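Local atomic coordinates of holo-[acyl-carrier-protein] synthase (Helicobacter pylori, PDB entry 5XUK), a protein that belongs to the 4'-phosphopantetheinyl transferase superfamily, assembles from three chains and carries coenzyme A in its pockets. Residues Phe47-Ala52 with Ile70-Ser75. Residues are numbered along the deposited sequence; the frame is centred on the assembly and turned at random.
With COA (coenzyme A), chain B.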
loop_
_atom_site.group_PDB
_atom_site.type_symbol
_atom_site.label_atom_id
_atom_site.label_comp_id
_atom_site.label_asym_id
_atom_site.label_seq_id
_atom_site.Cartn_x
_atom_site.Cartn_y
_atom_site.Cartn_z
ATOM N N PHE A 47 -13.187 -6.591 -2.734
ATOM C CA PHE A 47 -13.779 -5.606 -1.846
ATOM C C PHE A 47 -12.761 -4.502 -1.536
ATOM O O PHE A 47 -13.069 -3.319 -1.644
ATOM C CB PHE A 47 -14.221 -6.270 -0.547
ATOM C CG PHE A 47 -15.010 -5.361 0.349
ATOM C CD1 PHE A 47 -16.388 -5.233 0.187
ATOM C CD2 PHE A 47 -14.374 -4.615 1.347
ATOM C CE1 PHE A 47 -17.116 -4.384 1.006
ATOM C CE2 PHE A 47 -15.103 -3.763 2.174
ATOM C CZ PHE A 47 -16.474 -3.651 2.004
ATOM N N ALA A 48 -11.532 -4.904 -1.193
ATOM C CA ALA A 48 -10.495 -3.961 -0.801
ATOM C C ALA A 48 -10.161 -3.072 -1.994
ATOM O O ALA A 48 -9.978 -1.851 -1.857
ATOM C CB ALA A 48 -9.266 -4.709 -0.286
ATOM N N LEU A 49 -10.146 -3.667 -3.179
ATOM C CA LEU A 49 -9.824 -2.916 -4.392
ATOM C C LEU A 49 -10.891 -1.897 -4.748
ATOM O O LEU A 49 -10.585 -0.857 -5.325
ATOM C CB LEU A 49 -9.618 -3.886 -5.563
ATOM C CG LEU A 49 -9.347 -3.300 -6.942
ATOM C CD1 LEU A 49 -8.112 -2.442 -6.867
ATOM C CD2 LEU A 49 -9.167 -4.412 -7.969
ATOM N N LYS A 50 -12.152 -2.208 -4.453
ATOM C CA LYS A 50 -13.230 -1.283 -4.770
ATOM C C LYS A 50 -13.222 -0.132 -3.764
ATOM O O LYS A 50 -13.342 1.027 -4.122
ATOM C CB LYS A 50 -14.571 -2.015 -4.771
ATOM C CG LYS A 50 -14.717 -2.978 -5.944
ATOM C CD LYS A 50 -16.181 -3.209 -6.327
ATOM C CE LYS A 50 -16.311 -4.210 -7.482
ATOM N NZ LYS A 50 -17.618 -4.131 -8.211
ATOM N N GLU A 51 -13.078 -0.454 -2.497
ATOM C CA GLU A 51 -12.847 0.585 -1.501
ATOM C C GLU A 51 -11.674 1.489 -1.884
ATOM O O GLU A 51 -11.811 2.704 -1.872
ATOM C CB GLU A 51 -12.608 -0.038 -0.144
ATOM C CG GLU A 51 -13.817 -0.745 0.441
ATOM C CD GLU A 51 -14.941 0.207 0.833
ATOM O OE1 GLU A 51 -15.793 -0.199 1.654
ATOM O OE2 GLU A 51 -14.969 1.353 0.336
ATOM N N ALA A 52 -10.551 0.892 -2.295
ATOM C CA ALA A 52 -9.327 1.642 -2.593
ATOM C C ALA A 52 -9.530 2.572 -3.771
ATOM O O ALA A 52 -8.940 3.661 -3.836
ATOM C CB ALA A 52 -8.178 0.681 -2.878
ATOM N N ILE A 70 -17.843 0.084 -10.298
ATOM C CA ILE A 70 -16.440 -0.268 -10.461
ATOM C C ILE A 70 -16.379 -1.700 -10.972
ATOM O O ILE A 70 -16.811 -2.640 -10.270
ATOM C CB ILE A 70 -15.663 -0.160 -9.136
ATOM C CG1 ILE A 70 -15.811 1.238 -8.517
ATOM C CG2 ILE A 70 -14.193 -0.455 -9.361
ATOM C CD1 ILE A 70 -15.760 1.212 -7.004
ATOM N N LYS A 71 -15.872 -1.862 -12.190
ATOM C CA LYS A 71 -15.731 -3.192 -12.778
ATOM C C LYS A 71 -14.291 -3.669 -12.660
ATOM O O LYS A 71 -13.397 -3.035 -13.202
ATOM C CB LYS A 71 -16.146 -3.183 -14.249
ATOM C CG LYS A 71 -15.952 -4.523 -14.967
ATOM C CD LYS A 71 -16.382 -4.436 -16.434
ATOM C CE LYS A 71 -15.419 -5.131 -17.395
ATOM N NZ LYS A 71 -15.377 -4.420 -18.710
ATOM N N ILE A 72 -14.077 -4.779 -11.950
ATOM C CA ILE A 72 -12.782 -5.458 -11.923
ATOM C C ILE A 72 -12.784 -6.626 -12.927
ATOM O O ILE A 72 -13.739 -7.394 -12.974
ATOM C CB ILE A 72 -12.463 -6.054 -10.533
ATOM C CG1 ILE A 72 -12.543 -4.988 -9.427
ATOM C CG2 ILE A 72 -11.072 -6.700 -10.545
ATOM C CD1 ILE A 72 -12.814 -5.593 -8.064
ATOM N N SER A 73 -11.712 -6.745 -13.709
ATOM C CA SER A 73 -11.455 -7.900 -14.570
ATOM C C SER A 73 -9.979 -8.290 -14.473
ATOM O O SER A 73 -9.190 -7.604 -13.817
ATOM C CB SER A 73 -11.813 -7.587 -16.024
ATOM O OG SER A 73 -11.102 -6.457 -16.509
ATOM N N LYS A 74 -9.620 -9.392 -15.132
ATOM C CA LYS A 74 -8.272 -9.944 -15.071
ATOM C C LYS A 74 -7.616 -10.008 -16.444
ATOM O O LYS A 74 -8.263 -10.338 -17.434
ATOM C CB LYS A 74 -8.303 -11.360 -14.501
ATOM C CG LYS A 74 -8.714 -11.491 -13.042
ATOM C CD LYS A 74 -7.896 -10.602 -12.103
ATOM C CE LYS A 74 -7.633 -11.263 -10.761
ATOM N NZ LYS A 74 -8.544 -12.411 -10.480
ATOM N N SER A 75 -6.318 -9.712 -16.484
ATOM C CA SER A 75 -5.513 -9.877 -17.682
ATOM C C SER A 75 -5.309 -11.376 -17.926
ATOM O O SER A 75 -5.630 -12.202 -17.061
ATOM C CB SER A 75 -4.160 -9.171 -17.514
ATOM O OG SER A 75 -3.254 -9.966 -16.756
HETATM N N1A COA B . -11.778 9.791 0.099
HETATM C C2A COA B . -10.582 9.278 0.456
HETATM N N3A COA B . -10.361 8.711 1.655
HETATM C C4A COA B . -11.342 8.650 2.572
HETATM C C5A COA B . -12.669 9.193 2.250
HETATM C C6A COA B . -12.848 9.787 0.914
HETATM N N6A COA B . -14.040 10.308 0.523
HETATM N N7A COA B . -13.435 8.998 3.336
HETATM C C8A COA B . -12.687 8.370 4.283
HETATM N N9A COA B . -11.426 8.179 3.811
HETATM C C1B COA B . -10.312 7.569 4.547
HETATM C C2B COA B . -10.114 8.304 5.877
HETATM O O2B COA B . -8.763 8.723 6.068
HETATM C C3B COA B . -10.475 7.298 6.944
HETATM O O3B COA B . -9.615 7.318 8.079
HETATM P P3B COA B . -9.743 8.435 9.254
HETATM O O7A COA B . -11.224 8.747 9.323
HETATM O O8A COA B . -9.278 7.722 10.497
HETATM O O9A COA B . -8.845 9.542 8.732
HETATM C C4B COA B . -10.314 5.992 6.208
HETATM O O4B COA B . -10.648 6.221 4.841
HETATM C C5B COA B . -11.166 4.894 6.798
HETATM O O5B COA B . -10.316 3.771 6.735
HETATM P P1A COA B . -10.857 2.319 6.437
HETATM O O1A COA B . -11.316 1.862 7.806
HETATM O O2A COA B . -9.870 1.503 5.637
HETATM O O3A COA B . -12.024 2.653 5.416
HETATM P P2A COA B . -13.228 1.621 5.203
HETATM O O4A COA B . -12.773 0.493 4.286
HETATM O O5A COA B . -13.790 1.289 6.574
HETATM O O6A COA B . -14.261 2.604 4.432
HETATM C CBP COA B . -15.025 4.334 2.868
HETATM C CCP COA B . -13.883 3.812 3.745
HETATM C CDP COA B . -15.227 5.825 3.095
HETATM C CEP COA B . -14.672 4.118 1.403
HETATM C CAP COA B . -16.316 3.591 3.261
HETATM O OAP COA B . -16.883 4.205 4.423
HETATM C C9P COA B . -17.367 3.557 2.195
HETATM O O9P COA B . -17.639 4.555 1.545
HETATM N N8P COA B . -17.975 2.379 2.041
#
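Lys50 lays its aliphatic chain over Ile70 and Ile72, the two inward residues of the strand. Its CB lies 4.1 Å from Ile70 CD1, and the two side chains run past each other in opposite senses, while CE reaches Ile72 CD1 at 3.8 Å from an oblique direction. Beyond CG the lysine is extended, which carries the ammonium past both isoleucines to the strand backbone. There NZ donates a 2.7 Å hydrogen bond to Ile70 O, and the C=O...N angle of 163° brings the donor in almost head-on to the carbonyl. The carbonyl oxygens of Phe27 and Phe67 also accept from NZ, and Glu32 OE1 forms a salt bridge with it; this buried charge is therefore gripped by four residues. Glu32 also accepts from Ile72 N through its other oxygen, OE2, so one carboxylate ties the lysine to the strand. Leu49 adds a smaller, wholly apolar contact: with CG anti to the backbone N (chi1 177°), its CD2 meets Ile72 CG1 tip to tip at 3.7 Å. Lys50-Glu51-Ala52 is the Lys-Glu-Ala sequence of the superfamily; the CB of Glu51 is directed away from strand 70-74, and its carboxylate lies beside coenzyme A, whose N8P makes a weak hydrogen bond to OE1. The axes of helix segment 47-52 and strand 70-74 approach to 9.6 Å, with 136° between their N-to-C directions. Helix 40-56 touches two sheets: Leu49 and Lys50 pack on strand 70-74, which pairs with 80-84, while Ala48, Leu49 and Ala52 rest on strand 107-114.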